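Local atomic coordinates of PLP-Dependent L-Arginine Hydroxylase MppP (Streptomyces wadayamensis, PDB entry 6C9B), a protein that uses pyridoxal 5'-phosphate to oxidise L-arginine, acting as an oxidase rather than an oxygenase, with 4-hydroxy-2-ketoarginine and 2-ketoarginine as products. Residues N10-Q13 with W14-A18; T114-N117 with I118-L122; L334-R337 with Q338-W341. All coordinates share one frame; numbering follows the deposited sequence.

Contact 1. Residues N10-Q13 with W14-A18; sequences NLTQ and WEYLA. With EGV ((4S)-5-carbamimidamido-4-hydroxy-2-oxopentanoic acid), chain F.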
loop_
_atom_site.group_PDB
_atom_site.type_symbol
_atom_site.label_atom_id
_atom_site.label_comp_id
_atom_site.label_asym_id
_atom_site.label_seq_id
_atom_site.Cartn_x
_atom_site.Cartn_y
_atom_site.Cartn_z
ATOM N N ASN B 10 14.705 12.343 -2.018
ATOM C CA ASN B 10 13.590 12.453 -2.952
ATOM C C ASN B 10 12.580 13.419 -2.347
ATOM O O ASN B 10 12.734 13.862 -1.206
ATOM C CB ASN B 10 12.969 11.070 -3.262
ATOM C CG ASN B 10 12.445 10.360 -2.014
ATOM O OD1 ASN B 10 11.958 11.001 -1.087
ATOM N ND2 ASN B 10 12.540 9.028 -1.994
ATOM N N LEU B 11 11.552 13.772 -3.133
ATOM C CA LEU B 11 10.593 14.790 -2.681
ATOM C C LEU B 11 9.817 14.318 -1.452
ATOM O O LEU B 11 9.491 15.121 -0.565
ATOM C CB LEU B 11 9.624 15.174 -3.817
ATOM C CG LEU B 11 10.318 15.836 -5.008
ATOM C CD1 LEU B 11 9.379 15.884 -6.183
ATOM C CD2 LEU B 11 10.803 17.223 -4.629
ATOM N N THR B 12 9.507 13.022 -1.376
ATOM C CA THR B 12 8.768 12.504 -0.229
ATOM C C THR B 12 9.541 12.727 1.067
ATOM O O THR B 12 8.947 13.028 2.108
ATOM C CB THR B 12 8.458 11.021 -0.455
ATOM O OG1 THR B 12 7.648 10.905 -1.634
ATOM C CG2 THR B 12 7.711 10.385 0.747
ATOM N N GLN B 13 10.871 12.611 1.022
ATOM C CA GLN B 13 11.662 12.844 2.228
ATOM C C GLN B 13 11.661 14.317 2.630
ATOM O O GLN B 13 11.722 14.624 3.828
ATOM C CB GLN B 13 13.080 12.301 2.024
ATOM C CG GLN B 13 13.072 10.766 1.894
ATOM C CD GLN B 13 14.453 10.182 1.821
ATOM O OE1 GLN B 13 15.426 10.880 2.070
ATOM N NE2 GLN B 13 14.553 8.893 1.479
ATOM N N TRP B 14 11.551 15.237 1.664
ATOM C CA TRP B 14 11.268 16.632 2.016
ATOM C C TRP B 14 9.891 16.770 2.646
ATOM O O TRP B 14 9.686 17.615 3.530
ATOM C CB TRP B 14 11.335 17.529 0.784
ATOM C CG TRP B 14 12.700 17.798 0.276
ATOM C CD1 TRP B 14 13.310 17.213 -0.800
ATOM C CD2 TRP B 14 13.634 18.746 0.803
ATOM N NE1 TRP B 14 14.569 17.737 -0.968
ATOM C CE2 TRP B 14 14.793 18.679 0.003
ATOM C CE3 TRP B 14 13.601 19.643 1.873
ATOM C CZ2 TRP B 14 15.913 19.475 0.245
ATOM C CZ3 TRP B 14 14.712 20.431 2.111
ATOM C CH2 TRP B 14 15.852 20.342 1.301
ATOM N N GLU B 15 8.928 15.964 2.192
ATOM C CA GLU B 15 7.576 16.067 2.726
ATOM C C GLU B 15 7.475 15.512 4.147
ATOM O O GLU B 15 6.630 15.976 4.911
ATOM C CB GLU B 15 6.584 15.372 1.789
ATOM C CG GLU B 15 6.511 16.061 0.412
ATOM C CD GLU B 15 5.595 15.366 -0.596
ATOM O OE1 GLU B 15 5.182 14.215 -0.379
ATOM O OE2 GLU B 15 5.266 15.997 -1.614
ATOM N N TYR B 16 8.312 14.534 4.532
ATOM C CA TYR B 16 8.272 14.038 5.911
ATOM C C TYR B 16 8.490 15.171 6.904
ATOM O O TYR B 16 7.923 15.167 8.008
ATOM C CB TYR B 16 9.343 12.958 6.146
ATOM C CG TYR B 16 9.105 11.663 5.405
ATOM C CD1 TYR B 16 7.825 11.160 5.259
ATOM C CD2 TYR B 16 10.163 10.942 4.853
ATOM C CE1 TYR B 16 7.585 9.971 4.580
ATOM C CE2 TYR B 16 9.937 9.750 4.159
ATOM C CZ TYR B 16 8.642 9.273 4.021
ATOM O OH TYR B 16 8.382 8.101 3.328
ATOM N N LEU B 17 9.345 16.128 6.540
ATOM C CA LEU B 17 9.746 17.186 7.460
ATOM C C LEU B 17 8.580 18.091 7.823
ATOM O O LEU B 17 8.627 18.771 8.861
ATOM C CB LEU B 17 10.865 18.018 6.830
ATOM C CG LEU B 17 12.157 17.289 6.450
ATOM C CD1 LEU B 17 13.034 18.203 5.611
ATOM C CD2 LEU B 17 12.900 16.824 7.684
ATOM N N ALA B 18 7.537 18.102 6.992
ATOM C CA ALA B 18 6.403 19.009 7.144
ATOM C C ALA B 18 5.189 18.372 7.807
ATOM O O ALA B 18 4.308 19.104 8.266
ATOM C CB ALA B 18 5.966 19.543 5.770
HETATM C C10 EGV F . 2.807 15.220 -3.881
HETATM C C02 EGV F . 3.543 10.861 -1.441
HETATM C C03 EGV F . 4.945 9.012 -2.366
HETATM C C06 EGV F . 2.852 11.541 -2.605
HETATM C C07 EGV F . 3.478 12.945 -2.752
HETATM C C09 EGV F . 2.989 13.715 -4.007
HETATM N N01 EGV F . 4.847 10.317 -1.794
HETATM N N04 EGV F . 6.216 8.482 -2.700
HETATM N N05 EGV F . 3.855 8.318 -2.617
HETATM O O08 EGV F . 1.512 11.657 -2.347
HETATM O O11 EGV F . 2.270 15.784 -4.815
HETATM O O12 EGV F . 3.183 15.849 -2.873
HETATM O O13 EGV F . 2.749 13.159 -5.074
#
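The short N-terminal helix 11-16 forms one wall of the product pocket, and T12 in its first turn is used twice: its carbonyl O receives Y16 N at 2.9 Å, and its OG1 meets the ligand. The hydroxyl OG1 lies beside the backbone N (chi1 -61°) and accepts from two nitrogens of the guanidinium group of 4-hydroxy-2-ketoarginine, N01 and N04, at 2.9 Å and 3.0 Å. With OG1 so turned, CG2 lies anti to the backbone N, 3.5 Å from Y16 OH. The Y16 ring tilts back over the same turn, one face over T12 O, and its hydroxyl donates to the carbonyl of L251 in the second subunit. E15, bonded through its N to L11 O, extends its chain beyond CG toward the other end of the ligand. There OE2 lies only 2.4 Å from O12 of the product's carboxyl group, a very short separation.

N10 is the N-cap: its OD1 accepts from Q13 N at 2.9 Å, nearly in line with the side-chain C=O, and its ND2 bonds S248 OG of the second subunit. Q13 brings CG to 4.0 Å from Y16 CE2, its amide nearly parallel to the tyrosine ring, and bonds through OE1 to E9 N. On another side of the helix, W14 has CD1 3.4 Å from N10 O. The helix thus lies between the second subunit, which meets N10, Q13 and Y16, and its own chain, where W14 packs on strand 331-335 and stacks edge-to-face with W323, while N10 touches helix 116-124.

Contact 2. Residues T114-N117 with I118-L122; sequences TFDN and IADLL. With EGV ((4S)-5-carbamimidamido-4-hydroxy-2-oxopentanoic acid), chain F.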
loop_
_atom_site.group_PDB
_atom_site.type_symbol
_atom_site.label_atom_id
_atom_site.label_comp_id
_atom_site.label_asym_id
_atom_site.label_seq_id
_atom_site.Cartn_x
_atom_site.Cartn_y
_atom_site.Cartn_z
ATOM N N THR B 114 8.143 15.505 -13.607
ATOM C CA THR B 114 6.921 14.896 -13.096
ATOM C C THR B 114 7.191 14.493 -11.654
ATOM O O THR B 114 8.309 14.627 -11.148
ATOM C CB THR B 114 6.430 13.736 -13.989
ATOM O OG1 THR B 114 5.027 13.504 -13.746
ATOM C CG2 THR B 114 7.212 12.464 -13.789
ATOM N N PHE B 115 6.156 14.009 -10.989
ATOM C CA PHE B 115 6.289 13.587 -9.599
ATOM C C PHE B 115 7.347 12.482 -9.508
ATOM O O PHE B 115 7.304 11.505 -10.266
ATOM C CB PHE B 115 4.929 13.103 -9.088
ATOM C CG PHE B 115 4.974 12.478 -7.729
ATOM C CD1 PHE B 115 5.774 13.012 -6.727
ATOM C CD2 PHE B 115 4.208 11.353 -7.453
ATOM C CE1 PHE B 115 5.819 12.431 -5.463
ATOM C CE2 PHE B 115 4.230 10.777 -6.196
ATOM C CZ PHE B 115 5.048 11.312 -5.199
ATOM N N ASP B 116 8.319 12.661 -8.615
ATOM C CA ASP B 116 9.572 11.928 -8.776
ATOM C C ASP B 116 9.427 10.459 -8.437
ATOM O O ASP B 116 10.249 9.653 -8.907
ATOM C CB ASP B 116 10.740 12.571 -7.980
ATOM C CG ASP B 116 10.577 12.523 -6.433
ATOM O OD1 ASP B 116 9.473 12.283 -5.926
ATOM O OD2 ASP B 116 11.599 12.731 -5.743
ATOM N N ASN B 117 8.373 10.053 -7.732
ATOM C CA ASN B 117 8.359 8.650 -7.376
ATOM C C ASN B 117 8.002 7.786 -8.586
ATOM O O ASN B 117 8.377 6.610 -8.607
ATOM C CB ASN B 117 7.472 8.380 -6.164
ATOM C CG ASN B 117 6.051 8.217 -6.495
ATOM O OD1 ASN B 117 5.560 8.722 -7.501
ATOM N ND2 ASN B 117 5.341 7.519 -5.615
ATOM N N ILE B 118 7.375 8.360 -9.625
ATOM C CA ILE B 118 7.169 7.617 -10.874
ATOM C C ILE B 118 8.517 7.184 -11.432
ATOM O O ILE B 118 8.746 6.004 -11.740
ATOM C CB ILE B 118 6.381 8.460 -11.895
ATOM C CG1 ILE B 118 4.943 8.718 -11.411
ATOM C CG2 ILE B 118 6.298 7.742 -13.233
ATOM C CD1 ILE B 118 4.233 9.833 -12.155
ATOM N N ALA B 119 9.442 8.148 -11.547
ATOM C CA ALA B 119 10.779 7.852 -12.049
ATOM C C ALA B 119 11.495 6.884 -11.136
ATOM O O ALA B 119 12.173 5.959 -11.597
ATOM C CB ALA B 119 11.604 9.146 -12.176
ATOM N N ASP B 120 11.373 7.088 -9.827
ATOM C CA ASP B 120 12.129 6.263 -8.891
ATOM C C ASP B 120 11.620 4.813 -8.825
ATOM O O ASP B 120 12.426 3.880 -8.664
ATOM C CB ASP B 120 12.080 6.929 -7.524
ATOM C CG ASP B 120 12.923 8.204 -7.467
ATOM O OD1 ASP B 120 13.844 8.377 -8.283
ATOM O OD2 ASP B 120 12.706 9.013 -6.571
ATOM N N LEU B 121 10.314 4.602 -8.991
ATOM C CA LEU B 121 9.775 3.251 -9.013
ATOM C C LEU B 121 10.131 2.546 -10.313
ATOM O O LEU B 121 10.480 1.365 -10.303
ATOM C CB LEU B 121 8.266 3.279 -8.818
ATOM C CG LEU B 121 7.831 3.717 -7.413
ATOM C CD1 LEU B 121 6.292 3.951 -7.383
ATOM C CD2 LEU B 121 8.261 2.729 -6.370
ATOM N N LEU B 122 10.155 3.278 -11.420
ATOM C CA LEU B 122 10.552 2.663 -12.680
ATOM C C LEU B 122 12.028 2.315 -12.658
ATOM O O LEU B 122 12.431 1.186 -12.985
ATOM C CB LEU B 122 10.233 3.607 -13.845
ATOM C CG LEU B 122 8.775 3.804 -14.204
ATOM C CD1 LEU B 122 8.534 5.015 -15.121
ATOM C CD2 LEU B 122 8.257 2.539 -14.858
HETATM C C10 EGV F . 2.807 15.220 -3.881
HETATM C C02 EGV F . 3.543 10.861 -1.441
HETATM C C03 EGV F . 4.945 9.012 -2.366
HETATM C C06 EGV F . 2.852 11.541 -2.605
HETATM C C07 EGV F . 3.478 12.945 -2.752
HETATM C C09 EGV F . 2.989 13.715 -4.007
HETATM N N01 EGV F . 4.847 10.317 -1.794
HETATM N N04 EGV F . 6.216 8.482 -2.700
HETATM N N05 EGV F . 3.855 8.318 -2.617
HETATM O O08 EGV F . 1.512 11.657 -2.347
HETATM O O11 EGV F . 2.270 15.784 -4.815
HETATM O O12 EGV F . 3.183 15.849 -2.873
HETATM O O13 EGV F . 2.749 13.159 -5.074
HETATM O O HOH W 1 13.818 11.672 -6.637
#
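D116 and D120, one turn apart at the start of helix 116-124, approach obliquely, their carboxylate planes 54° apart and their OD2 atoms 4.0 Å from each other. A water bridges them, donating to D116 OD2 at 2.6 Å and to D120 OD2 at 2.9 Å, which would ease the repulsion of the two like charges. D116 OD2 also accepts from L11 N of the N-terminal helix. D116 and D120 share one magnesium site in another structure of this protein, D116 serving a second ion as well; no metal is modelled in this chain. The backbone joins the two residues too, D120 N to D116 O at 2.9 Å.

F115, just before the helix, and N117 present quite different groups to the ligand. The F115 ring, carried anti to the backbone N (chi1 172°), lays one face against the keto end of 4-hydroxy-2-ketoarginine, with ligand O13 3.0 Å from CZ; the backbone N of N117 lies over the centre of the opposite face. N117 instead holds its amide between its own backbone N and carbonyl carbon, with ND2 3.2 Å from N04 of the guanidinium group. The same ND2 donates to S91 OG and to the carbonyl of D249 in the second subunit, and N117 O receives L121 N at 2.8 Å. I118 swings CD1 across T114 at about a right angle, 4.1 Å from OG1, which is hydrogen-bonded to N159.

The helix is the crossover of the beta-alpha-beta unit from strand 107-112 to strand 128-133, with I118 packed on strand 152-156 and L121 on helix 90-101.

Contact 3. Residues L334-R337 with Q338-W341; sequences LPCR and QFHW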
loop_
_atom_site.group_PDB
_atom_site.type_symbol
_atom_site.label_atom_id
_atom_site.label_comp_id
_atom_site.label_asym_id
_atom_site.label_seq_id
_atom_site.Cartn_x
_atom_site.Cartn_y
_atom_site.Cartn_z
ATOM N N LEU B 334 8.220 22.868 -0.675
ATOM C CA LEU B 334 8.949 21.793 -1.331
ATOM C C LEU B 334 9.882 22.361 -2.394
ATOM O O LEU B 334 9.409 23.030 -3.334
ATOM C CB LEU B 334 7.944 20.819 -1.939
ATOM C CG LEU B 334 8.352 19.411 -2.284
ATOM C CD1 LEU B 334 8.839 18.725 -1.044
ATOM C CD2 LEU B 334 7.130 18.698 -2.882
ATOM N N PRO B 335 11.197 22.138 -2.309
ATOM C CA PRO B 335 12.063 22.529 -3.430
ATOM C C PRO B 335 11.743 21.719 -4.665
ATOM O O PRO B 335 11.379 20.545 -4.593
ATOM C CB PRO B 335 13.481 22.225 -2.939
ATOM C CG PRO B 335 13.345 21.992 -1.435
ATOM C CD PRO B 335 11.957 21.486 -1.227
ATOM N N CYS B 336 11.917 22.342 -5.815
ATOM C CA CYS B 336 11.447 21.713 -7.037
ATOM C C CYS B 336 12.474 20.825 -7.727
ATOM O O CYS B 336 12.100 20.149 -8.687
ATOM C CB CYS B 336 10.981 22.768 -8.027
ATOM S SG CYS B 336 9.278 23.187 -7.716
ATOM N N ARG B 337 13.749 20.869 -7.323
ATOM C CA ARG B 337 14.792 20.143 -8.046
ATOM C C ARG B 337 14.357 18.745 -8.415
ATOM O O ARG B 337 14.542 18.301 -9.555
ATOM C CB ARG B 337 16.069 20.042 -7.212
ATOM C CG ARG B 337 16.969 21.247 -7.247
ATOM C CD ARG B 337 18.193 21.028 -6.345
ATOM N NE ARG B 337 19.034 19.891 -6.747
ATOM C CZ ARG B 337 20.043 19.950 -7.616
ATOM N NH1 ARG B 337 20.353 21.085 -8.223
ATOM N NH2 ARG B 337 20.737 18.855 -7.896
ATOM N N GLN B 338 13.798 18.019 -7.460
ATOM C CA GLN B 338 13.664 16.585 -7.690
ATOM C C GLN B 338 12.490 16.190 -8.584
ATOM O O GLN B 338 12.439 15.024 -8.993
ATOM C CB GLN B 338 13.586 15.871 -6.367
ATOM C CG GLN B 338 15.004 15.655 -5.814
ATOM C CD GLN B 338 15.076 15.635 -4.313
ATOM O OE1 GLN B 338 14.355 16.359 -3.627
ATOM N NE2 GLN B 338 15.957 14.795 -3.786
ATOM N N PHE B 339 11.572 17.104 -8.914
ATOM C CA PHE B 339 10.633 16.832 -10.002
ATOM C C PHE B 339 11.344 16.733 -11.339
ATOM O O PHE B 339 10.828 16.107 -12.274
ATOM C CB PHE B 339 9.589 17.938 -10.110
ATOM C CG PHE B 339 8.675 18.046 -8.925
ATOM C CD1 PHE B 339 7.576 17.220 -8.791
ATOM C CD2 PHE B 339 8.898 19.022 -7.970
ATOM C CE1 PHE B 339 6.730 17.335 -7.702
ATOM C CE2 PHE B 339 8.055 19.144 -6.880
ATOM C CZ PHE B 339 6.972 18.302 -6.747
ATOM N N HIS B 340 12.514 17.352 -11.452
ATOM C CA HIS B 340 13.288 17.315 -12.692
ATOM C C HIS B 340 14.260 16.149 -12.580
ATOM O O HIS B 340 15.476 16.294 -12.406
ATOM C CB HIS B 340 13.972 18.645 -12.924
ATOM C CG HIS B 340 12.999 19.772 -13.013
ATOM N ND1 HIS B 340 12.532 20.257 -14.217
ATOM C CD2 HIS B 340 12.358 20.467 -12.046
ATOM C CE1 HIS B 340 11.675 21.239 -13.983
ATOM N NE2 HIS B 340 11.538 21.370 -12.675
ATOM N N TRP B 341 13.653 14.964 -12.682
ATOM C CA TRP B 341 14.295 13.713 -12.319
ATOM C C TRP B 341 15.442 13.356 -13.265
ATOM O O TRP B 341 16.280 12.536 -12.913
ATOM C CB TRP B 341 13.236 12.598 -12.277
ATOM C CG TRP B 341 12.437 12.486 -13.545
ATOM C CD1 TRP B 341 11.200 13.024 -13.797
ATOM C CD2 TRP B 341 12.837 11.807 -14.752
ATOM N NE1 TRP B 341 10.807 12.735 -15.104
ATOM C CE2 TRP B 341 11.788 11.976 -15.698
ATOM C CE3 TRP B 341 13.967 11.074 -15.117
ATOM C CZ2 TRP B 341 11.851 11.444 -16.995
ATOM C CZ3 TRP B 341 14.020 10.525 -16.403
ATOM C CH2 TRP B 341 12.973 10.733 -17.323
HETATM O O HOH W 2 13.636 18.689 -4.651
#
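F339 fills the close-packed side of this turn, its ring reached by L334 from the preceding strand and by C336. L334 meets it at about a right angle: CG lies anti to the backbone N (chi1 -160°), and the CD2 branch comes to 3.9 Å from F339 CZ. C336 approaches obliquely, SG 5.2 Å from the ring centroid, in a sulfur-aromatic contact, while its carbonyl O lies near the ring plane at the edge.

That same O takes F339 N at 3.1 Å, and R337 O takes H340 N at 2.9 Å; both donors stand well above the carbonyl planes. These bonds close a 3-10 turn at the end of strand 331-335, after which H340 centres an inverse gamma turn in the loop leading to strand 350-354. The imidazole keeps its edge to the turn, CD2 3.4 Å from C336 O.

The other side is more polar and held partly by solvent. A water takes the N-H of Q338 and donates to P335 O and to Q338 OE1, the last at 2.6 Å, so one molecule spans the end of the strand and the turn. On the far side of the amide from the water, Q338 NE2 bonds the carbonyl of K8. R337 bends at chi3 (61°) and sends its guanidinium away from the F339 cluster to a salt bridge with D348, partly exposed to solvent.

How the contacts relate
The three contacts follow one another along the chain but gather round the product pocket: the centre of contact 2 lies about 14 Å from that of contact 1, and the centre of contact 3 about 11 Å from each of the other two. Contacts 1 and 2 both touch the ligand and the second subunit, and a probable hydrogen bond from L11 N to D116 OD2 ties helix 11-16 to helix 116-124. Contact 3 meets both, packing L334 against W14 and pairing F339 O with T114 N. Helix 11-16 thus packs beside the pocket against helix 116-124 of the larger sheet's crossover and strand 331-335 of the smaller sheet.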